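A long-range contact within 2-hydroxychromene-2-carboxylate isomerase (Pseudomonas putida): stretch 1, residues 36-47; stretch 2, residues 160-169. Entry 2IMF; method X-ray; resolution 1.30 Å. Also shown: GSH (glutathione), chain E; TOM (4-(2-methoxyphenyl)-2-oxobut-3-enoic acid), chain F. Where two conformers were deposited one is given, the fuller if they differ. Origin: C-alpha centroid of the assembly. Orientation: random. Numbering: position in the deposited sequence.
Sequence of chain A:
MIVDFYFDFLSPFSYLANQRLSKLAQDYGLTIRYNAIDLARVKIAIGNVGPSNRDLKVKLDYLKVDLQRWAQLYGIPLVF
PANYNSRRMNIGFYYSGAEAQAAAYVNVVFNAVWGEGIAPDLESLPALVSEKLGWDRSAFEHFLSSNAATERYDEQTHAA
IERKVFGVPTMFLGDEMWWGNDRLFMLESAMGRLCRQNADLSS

Stretch 1, residues 36-47: AIDLARVKIAIG
Stretch 2, residues 160-169: AIERKVFGVP

Residues 36-47 of the isomerase enter as extended chain at Ala36, turn at Ile37 and Asp38, and form a helix from Leu39; residues 160-169 finish a helix at Ala160-Glu162 and continue as loop to Pro169, which follows a cis peptide bond. The register pairs Ile37 with Ala160 (CA to CA 7.6 Å), Leu39 with Gly167 (6.2 Å) and Val42 with Phe166 (5.6 Å). Together the stretches bury 522 Å², with no direct hydrogen bond between them; apolar packing and one bridging water join them.

Ile37 (phi/psi -136/164) points toward stretch 2 in a p,t rotamer, sending CD1 into a pocket 3.9 Å from Ala160 CB, 4.0 Å from Val165 CG1 (chi1 t) and 4.0 Å from Val168 CG1 (chi1 m). Asp38 (-90/102, chi1 t) points away and caps the helix: OD1 accepts weak bonds from Ala40 N (2.9 Å) and Arg41 N (3.4 Å), while OD2 forms a salt bridge with Arg41 NE (3.5 Å).

The helix carries phi near -60° and psi near -40° from Leu39 to Ala45, starting with Val42 N to Asp38 O, 3.0 Å. Leu39 leaves sideways (t,p), but its end comes nearer: CD1 lies 3.8 Å from Gly167 CA and 4.2 Å from Val168 CG2, while CD2 is 3.8 Å from glutathione CB2. Gly167 is extended (-160/-176); an ideal CB there would clash with glutathione O2, which accepts from Val168 N (2.8 Å). Val168 O in turn accepts from glutathione N2, also 2.8 Å.

Val42 (chi1 m) points toward the loop. Its branched side chain fits between helix and loop, CG1 lying 3.9 Å from Ile161 CG1 and CG2 3.4 Å from Phe166 O. The water O lies 3.2 Å from Val42 O and 2.7 Å from Val165 O, within hydrogen-bonding reach of both, and so links two backbones that do not bond directly. Lys43 (m,t,p,t) points away from stretch 2, and NZ donates to TOM O11 at 2.6 Å.

Ala45 points toward stretch 2, its small CB 3.7 Å from Ile161 CD1; Ile161 (m,t) starts sideways and reaches across with its end. Ile46 (-96/5, chi1 p, chi2 146°) brings CD1 to 3.8 Å from Phe166 CB. Phe166 (-117/-8, chi1 p, chi2 81°) leads its ring away from stretch 1, with glutathione O31 at the ring edge, 4.0 Å from CD1.

Gly47 (95/12) and Lys164 (80/20) end their helices in Schellman motifs; positive phi suits glycine, as a CB on Gly47 would jam against the preceding carbonyl oxygen.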

ATOM      1  N   ALA A  36      20.290  -4.898   4.237  1.00 14.24           N
ATOM      2  CA  ALA A  36      19.522  -6.171   4.224  1.00 14.09           C
ATOM      3  C   ALA A  36      19.108  -6.495   5.638  1.00 13.14           C
ATOM      4  O   ALA A  36      19.970  -6.568   6.539  1.00 14.50           O
ATOM      5  CB  ALA A  36      20.342  -7.326   3.639  1.00 15.58           C
ATOM      6  N   ILE A  37      17.792  -6.656   5.865  1.00 12.36           N
ATOM      7  CA  ILE A  37      17.303  -6.880   7.230  1.00 13.99           C
ATOM      8  C   ILE A  37      16.264  -7.973   7.278  1.00 14.86           C
ATOM      9  O   ILE A  37      15.710  -8.376   6.260  1.00 13.88           O
ATOM     10  CB  ILE A  37      16.639  -5.608   7.885  1.00 13.45           C
ATOM     11  CG1 ILE A  37      15.481  -5.086   6.978  1.00 13.41           C
ATOM     12  CG2 ILE A  37      17.683  -4.485   7.955  1.00 14.44           C
ATOM     13  CD1 ILE A  37      14.650  -3.951   7.671  1.00 14.00           C
ATOM     14  N   ASP A  38      16.007  -8.456   8.470  1.00 13.58           N
ATOM     15  CA  ASP A  38      15.086  -9.573   8.673  1.00 14.14           C
ATOM     16  C   ASP A  38      13.661  -9.092   8.875  1.00 14.81           C
ATOM     17  O   ASP A  38      13.286  -8.683  10.017  1.00 14.03           O
ATOM     18  CB  ASP A  38      15.563 -10.408   9.868  1.00 14.97           C
ATOM     19  CG  ASP A  38      14.798 -11.702  10.032  1.00 17.82           C
ATOM     20  OD1 ASP A  38      13.734 -11.920   9.489  1.00 19.28           O
ATOM     21  OD2 ASP A  38      15.235 -12.552  10.861  1.00 29.23           O
ATOM     22  N   LEU A  39      12.833  -9.199   7.827  1.00 14.66           N
ATOM     23  CA  LEU A  39      11.454  -8.727   7.972  1.00 14.99           C
ATOM     24  C   LEU A  39      10.734  -9.400   9.142  1.00 14.60           C
ATOM     25  O   LEU A  39       9.945  -8.779   9.842  1.00 14.92           O
ATOM     26  CB  LEU A  39      10.669  -9.005   6.692  1.00 15.26           C
ATOM     27  CG  LEU A  39       9.180  -8.607   6.744  1.00 14.57           C
ATOM     28  CD1 LEU A  39       9.009  -7.124   7.037  1.00 16.58           C
ATOM     29  CD2 LEU A  39       8.490  -9.042   5.480  1.00 16.54           C
ATOM     30  N   ALA A  40      11.062 -10.695   9.317  1.00 16.81           N
ATOM     31  CA  ALA A  40      10.270 -11.418  10.314  1.00 19.32           C
ATOM     32  C   ALA A  40      10.551 -10.837  11.643  1.00 19.87           C
ATOM     33  O   ALA A  40       9.665 -10.662  12.504  1.00 22.07           O
ATOM     34  CB  ALA A  40      10.618 -12.919  10.354  1.00 21.69           C
ATOM     35  N   ARG A  41      11.802 -10.509  11.899  1.00 20.34           N
ATOM     36  CA  ARG A  41      12.145  -9.916  13.160  1.00 20.65           C
ATOM     37  C   ARG A  41      11.563  -8.512  13.340  1.00 21.15           C
ATOM     38  O   ARG A  41      11.105  -8.119  14.419  1.00 21.61           O
ATOM     39  CB  ARG A  41      13.664  -9.843  13.308  1.00 23.00           C
ATOM     40  CG  ARG A  41      14.254 -10.760  14.305  1.00 30.26           C
ATOM     41  CD  ARG A  41      15.762 -10.739  14.031  1.00 34.63           C
ATOM     42  NE  ARG A  41      16.350 -12.062  14.182  1.00 41.35           N
ATOM     43  CZ  ARG A  41      17.327 -12.329  15.040  1.00 43.99           C
ATOM     44  NH1 ARG A  41      17.812 -11.342  15.785  1.00 43.10           N
ATOM     45  NH2 ARG A  41      17.820 -13.566  15.138  1.00 45.28           N
ATOM     46  N   VAL A  42      11.597  -7.670  12.294  1.00 20.50           N
ATOM     47  CA  VAL A  42      11.007  -6.364  12.463  1.00 20.05           C
ATOM     48  C   VAL A  42       9.499  -6.377  12.732  1.00 17.78           C
ATOM     49  O   VAL A  42       8.998  -5.495  13.436  1.00 20.10           O
ATOM     50  CB  VAL A  42      11.379  -5.301  11.326  1.00 21.49           C
ATOM     51  CG1 VAL A  42      12.846  -5.398  10.892  1.00 21.31           C
ATOM     52  CG2 VAL A  42      10.507  -5.297  10.157  1.00 25.03           C
ATOM     53  N   LYS A  43       8.805  -7.352  12.114  1.00 17.34           N
ATOM     54  CA  LYS A  43       7.370  -7.461  12.345  1.00 18.81           C
ATOM     55  C   LYS A  43       7.099  -7.859  13.773  1.00 20.41           C
ATOM     56  O   LYS A  43       6.214  -7.257  14.415  1.00 21.54           O
ATOM     57  CB  LYS A  43       6.766  -8.505  11.452  1.00 16.85           C
ATOM     58  CG  LYS A  43       6.619  -8.004  10.000  1.00 16.92           C
ATOM     59  CD  LYS A  43       6.149  -9.170   9.120  1.00 19.96           C
ATOM     60  CE  LYS A  43       4.713  -9.512   9.326  1.00 28.98           C
ATOM     61  NZ  LYS A  43       4.412 -10.775   8.475  1.00 28.65           N
ATOM     62  N   ILE A  44       7.848  -8.851  14.270  1.00 23.31           N
ATOM     63  CA  ILE A  44       7.538  -9.348  15.618  1.00 25.18           C
ATOM     64  C   ILE A  44       7.877  -8.251  16.595  1.00 24.44           C
ATOM     65  O   ILE A  44       7.199  -8.091  17.643  1.00 25.01           O
ATOM     66  CB  ILE A  44       8.403 -10.589  15.981  0.50 24.77           C
ATOM     67  CG1 ILE A  44       8.331 -11.674  14.908  0.50 25.78           C
ATOM     68  CG2 ILE A  44       7.966 -11.199  17.330  0.50 25.77           C
ATOM     69  CD1 ILE A  44       7.240 -12.725  15.161  0.50 27.29           C
ATOM     70  N   ALA A  45       8.909  -7.464  16.285  1.00 25.51           N
ATOM     71  CA  ALA A  45       9.243  -6.359  17.147  1.00 24.48           C
ATOM     72  C   ALA A  45       8.123  -5.372  17.341  1.00 25.19           C
ATOM     73  O   ALA A  45       7.907  -4.971  18.424  1.00 25.79           O
ATOM     74  CB  ALA A  45      10.571  -5.650  16.731  1.00 25.27           C
ATOM     75  N   ILE A  46       7.319  -5.045  16.316  1.00 23.88           N
ATOM     76  CA  ILE A  46       6.298  -4.020  16.529  1.00 24.39           C
ATOM     77  C   ILE A  46       4.952  -4.614  16.875  1.00 23.37           C
ATOM     78  O   ILE A  46       3.959  -3.882  16.967  1.00 24.43           O
ATOM     79  CB  ILE A  46       6.061  -3.013  15.345  1.00 24.79           C
ATOM     80  CG1 ILE A  46       5.517  -3.743  14.103  1.00 26.51           C
ATOM     81  CG2 ILE A  46       7.284  -2.101  15.087  1.00 25.31           C
ATOM     82  CD1 ILE A  46       4.544  -2.851  13.346  1.00 22.25           C
ATOM     83  N   GLY A  47       4.922  -5.928  17.026  1.00 21.43           N
ATOM     84  CA  GLY A  47       3.681  -6.626  17.443  1.00 22.04           C
ATOM     85  C   GLY A  47       2.855  -7.166  16.284  1.00 20.38           C
ATOM     86  O   GLY A  47       1.703  -7.526  16.465  1.00 20.15           O
ATOM     87  N   ALA A 160      17.642  -1.013  12.256  1.00 16.24           N
ATOM     88  CA  ALA A 160      16.430  -0.643  11.503  1.00 16.39           C
ATOM     89  C   ALA A 160      15.198  -0.546  12.426  1.00 15.94           C
ATOM     90  O   ALA A 160      14.444   0.420  12.296  1.00 15.99           O
ATOM     91  CB  ALA A 160      16.137  -1.700  10.447  1.00 16.91           C
ATOM     92  N   ILE A 161      15.023  -1.485  13.348  1.00 16.17           N
ATOM     93  CA  ILE A 161      13.931  -1.429  14.316  1.00 18.30           C
ATOM     94  C   ILE A 161      14.044  -0.124  15.135  1.00 17.28           C
ATOM     95  O   ILE A 161      13.052   0.544  15.406  1.00 17.61           O
ATOM     96  CB  ILE A 161      14.036  -2.650  15.193  1.00 17.91           C
ATOM     97  CG1 ILE A 161      13.690  -3.921  14.368  1.00 19.16           C
ATOM     98  CG2 ILE A 161      13.140  -2.551  16.484  1.00 20.97           C
ATOM     99  CD1 ILE A 161      13.856  -5.248  15.120  1.00 18.62           C
ATOM    100  N   GLU A 162      15.262   0.204  15.600  1.00 16.44           N
ATOM    101  CA  GLU A 162      15.452   1.490  16.351  1.00 17.23           C
ATOM    102  C   GLU A 162      15.053   2.697  15.557  1.00 17.19           C
ATOM    103  O   GLU A 162      14.581   3.703  16.123  1.00 17.49           O
ATOM    104  CB  GLU A 162      16.900   1.609  16.828  1.00 17.21           C
ATOM    105  CG  GLU A 162      17.280   0.608  17.894  1.00 21.65           C
ATOM    106  CD  GLU A 162      18.772   0.715  18.237  1.00 30.91           C
ATOM    107  OE1 GLU A 162      19.621   0.994  17.333  1.00 31.80           O
ATOM    108  OE2 GLU A 162      19.089   0.538  19.425  1.00 36.19           O
ATOM    109  N   ARG A 163      15.167   2.597  14.246  1.00 16.45           N
ATOM    110  CA  ARG A 163      14.797   3.666  13.320  1.00 16.75           C
ATOM    111  C   ARG A 163      13.314   3.716  12.942  1.00 16.32           C
ATOM    112  O   ARG A 163      12.916   4.520  12.131  1.00 19.28           O
ATOM    113  CB  ARG A 163      15.670   3.610  12.082  1.00 18.02           C
ATOM    114  CG  ARG A 163      16.014   5.010  11.487  1.00 19.22           C
ATOM    115  CD  ARG A 163      16.978   4.915  10.391  1.00 19.44           C
ATOM    116  NE  ARG A 163      17.048   6.193   9.727  1.00 18.69           N
ATOM    117  CZ  ARG A 163      17.686   6.453   8.634  1.00 19.35           C
ATOM    118  NH1 ARG A 163      18.313   5.483   7.986  1.00 17.33           N
ATOM    119  NH2 ARG A 163      17.714   7.700   8.217  1.00 20.02           N
ATOM    120  N   LYS A 164      12.557   2.791  13.528  1.00 15.63           N
ATOM    121  CA  LYS A 164      11.096   2.734  13.366  1.00 16.98           C
ATOM    122  C   LYS A 164      10.702   2.085  12.051  1.00 16.26           C
ATOM    123  O   LYS A 164       9.580   2.258  11.578  1.00 16.29           O
ATOM    124  CB  LYS A 164      10.448   4.104  13.568  1.00 18.97           C
ATOM    125  CG  LYS A 164      10.734   4.629  15.003  1.00 23.45           C
ATOM    126  CD  LYS A 164       9.740   5.654  15.538  1.00 29.83           C
ATOM    127  CE  LYS A 164      10.459   6.588  16.553  1.00 34.54           C
ATOM    128  NZ  LYS A 164      10.965   5.843  17.782  1.00 35.14           N
ATOM    129  N   VAL A 165      11.620   1.331  11.460  1.00 15.07           N
ATOM    130  CA  VAL A 165      11.288   0.535  10.253  1.00 13.82           C
ATOM    131  C   VAL A 165      10.441  -0.648  10.716  1.00 14.95           C
ATOM    132  O   VAL A 165      10.806  -1.400  11.633  1.00 17.48           O
ATOM    133  CB  VAL A 165      12.551   0.011   9.628  1.00 13.18           C
ATOM    134  CG1 VAL A 165      12.181  -0.971   8.516  1.00 14.89           C
ATOM    135  CG2 VAL A 165      13.381   1.169   9.116  1.00 15.36           C
ATOM    136  N   PHE A 166       9.264  -0.823  10.068  1.00 13.46           N
ATOM    137  CA  PHE A 166       8.338  -1.939  10.404  1.00 14.69           C
ATOM    138  C   PHE A 166       8.134  -2.917   9.220  1.00 13.86           C
ATOM    139  O   PHE A 166       7.501  -3.960   9.398  1.00 15.08           O
ATOM    140  CB  PHE A 166       6.971  -1.373  10.852  1.00 14.45           C
ATOM    141  CG  PHE A 166       6.315  -0.539   9.770  1.00 15.02           C
ATOM    142  CD1 PHE A 166       5.597  -1.174   8.719  1.00 13.85           C
ATOM    143  CD2 PHE A 166       6.457   0.876   9.759  1.00 14.19           C
ATOM    144  CE1 PHE A 166       5.103  -0.434   7.670  1.00 14.14           C
ATOM    145  CE2 PHE A 166       5.935   1.593   8.700  1.00 13.85           C
ATOM    146  CZ  PHE A 166       5.216   0.943   7.667  1.00 13.77           C
ATOM    147  N   GLY A 167       8.655  -2.555   8.042  1.00 12.34           N
ATOM    148  CA  GLY A 167       8.444  -3.398   6.861  1.00 12.38           C
ATOM    149  C   GLY A 167       9.465  -3.089   5.808  1.00 12.51           C
ATOM    150  O   GLY A 167      10.376  -2.262   6.030  1.00 12.93           O
ATOM    151  N   VAL A 168       9.301  -3.746   4.670  1.00 11.47           N
ATOM    152  CA  VAL A 168      10.202  -3.512   3.546  1.00 12.21           C
ATOM    153  C   VAL A 168       9.357  -3.438   2.290  1.00 13.03           C
ATOM    154  O   VAL A 168       8.276  -4.023   2.200  1.00 13.61           O
ATOM    155  CB  VAL A 168      11.291  -4.591   3.401  1.00 11.89           C
ATOM    156  CG1 VAL A 168      12.198  -4.549   4.596  1.00 12.78           C
ATOM    157  CG2 VAL A 168      10.649  -6.031   3.296  1.00 13.07           C
ATOM    158  N   PRO A 169       9.780  -2.709   1.271  1.00 11.12           N
ATOM    159  CA  PRO A 169      10.985  -1.836   1.214  1.00 11.60           C
ATOM    160  C   PRO A 169      10.718  -0.550   1.978  1.00 11.55           C
ATOM    161  O   PRO A 169       9.635   0.020   1.892  1.00 12.26           O
ATOM    162  CB  PRO A 169      11.148  -1.531  -0.300  1.00 12.64           C
ATOM    163  CG  PRO A 169       9.682  -1.625  -0.834  1.00 10.81           C
ATOM    164  CD  PRO A 169       8.978  -2.687   0.026  1.00 11.19           C
TER
HETATM  165  N1  GSH E 301       1.943  -1.127  -0.944  1.00 13.02           N
HETATM  166  CA1 GSH E 301       3.251  -1.697  -0.864  1.00 13.96           C
HETATM  167  C1  GSH E 301       4.142  -1.471  -2.032  1.00 12.81           C
HETATM  168  O11 GSH E 301       5.351  -1.687  -1.929  1.00 13.60           O
HETATM  169  O12 GSH E 301       3.452  -1.283  -3.059  1.00 14.93           O
HETATM  170  CB1 GSH E 301       3.326  -2.933   0.024  1.00 13.48           C
HETATM  171  CG1 GSH E 301       4.679  -3.281   0.642  1.00 12.07           C
HETATM  172  CD1 GSH E 301       4.572  -4.526   1.477  1.00 14.80           C
HETATM  173  OE1 GSH E 301       3.396  -5.137   1.588  1.00 16.21           O
HETATM  174  N2  GSH E 301       5.636  -5.018   2.066  1.00 13.74           N
HETATM  175  CA2 GSH E 301       5.605  -6.111   3.029  1.00 13.23           C
HETATM  176  C2  GSH E 301       5.709  -5.674   4.425  1.00 13.70           C
HETATM  177  O2  GSH E 301       6.641  -4.748   4.739  1.00 14.00           O
HETATM  178  CB2 GSH E 301       6.802  -7.062   2.708  1.00 13.99           C
HETATM  179  SG2 GSH E 301       6.559  -7.994   1.147  1.00 18.83           S
HETATM  180  N3  GSH E 301       4.901  -6.137   5.333  1.00 18.37           N
HETATM  181  CA3 GSH E 301       4.886  -5.519   6.659  1.00 18.82           C
HETATM  182  C3  GSH E 301       3.516  -4.927   6.898  1.00 21.68           C
HETATM  183  O31 GSH E 301       3.329  -4.326   7.971  1.00 21.24           O
HETATM  184  O32 GSH E 301       2.585  -5.105   6.043  1.00 22.99           O
HETATM  185  O8  TOM F 305       3.450 -11.155   3.332  1.00 38.92           O
HETATM  186  C9  TOM F 305       4.560 -10.800   3.711  1.00 39.00           C
HETATM  187  C10 TOM F 305       5.107 -11.086   5.013  1.00 39.18           C
HETATM  188  O11 TOM F 305       4.638 -10.397   5.951  1.00 40.54           O
HETATM  189  O10 TOM F 305       6.044 -11.903   5.126  1.00 45.15           O
HETATM  190  C8  TOM F 305       5.465  -9.934   2.891  1.00 33.61           C
HETATM  191  C7  TOM F 305       5.197  -9.453   1.699  1.00 25.71           C
HETATM  192  C1  TOM F 305       4.761 -10.289   0.513  1.00 24.42           C
HETATM  193  C6  TOM F 305       3.748  -9.738  -0.246  1.00 21.40           C
HETATM  194  C5  TOM F 305       3.257 -10.438  -1.343  1.00 23.45           C
HETATM  195  C4  TOM F 305       3.859 -11.660  -1.689  1.00 23.76           C
HETATM  196  C3  TOM F 305       4.881 -12.214  -0.948  1.00 20.58           C
HETATM  197  C2  TOM F 305       5.334 -11.490   0.171  1.00 25.16           C
HETATM  198  O2  TOM F 305       6.349 -11.924   0.952  1.00 25.60           O
HETATM  199  C11 TOM F 305       7.071 -13.012   0.369  1.00 29.17           C
HETATM  200  O   HOH W   1      10.316  -2.599  13.985  1.00 29.76           O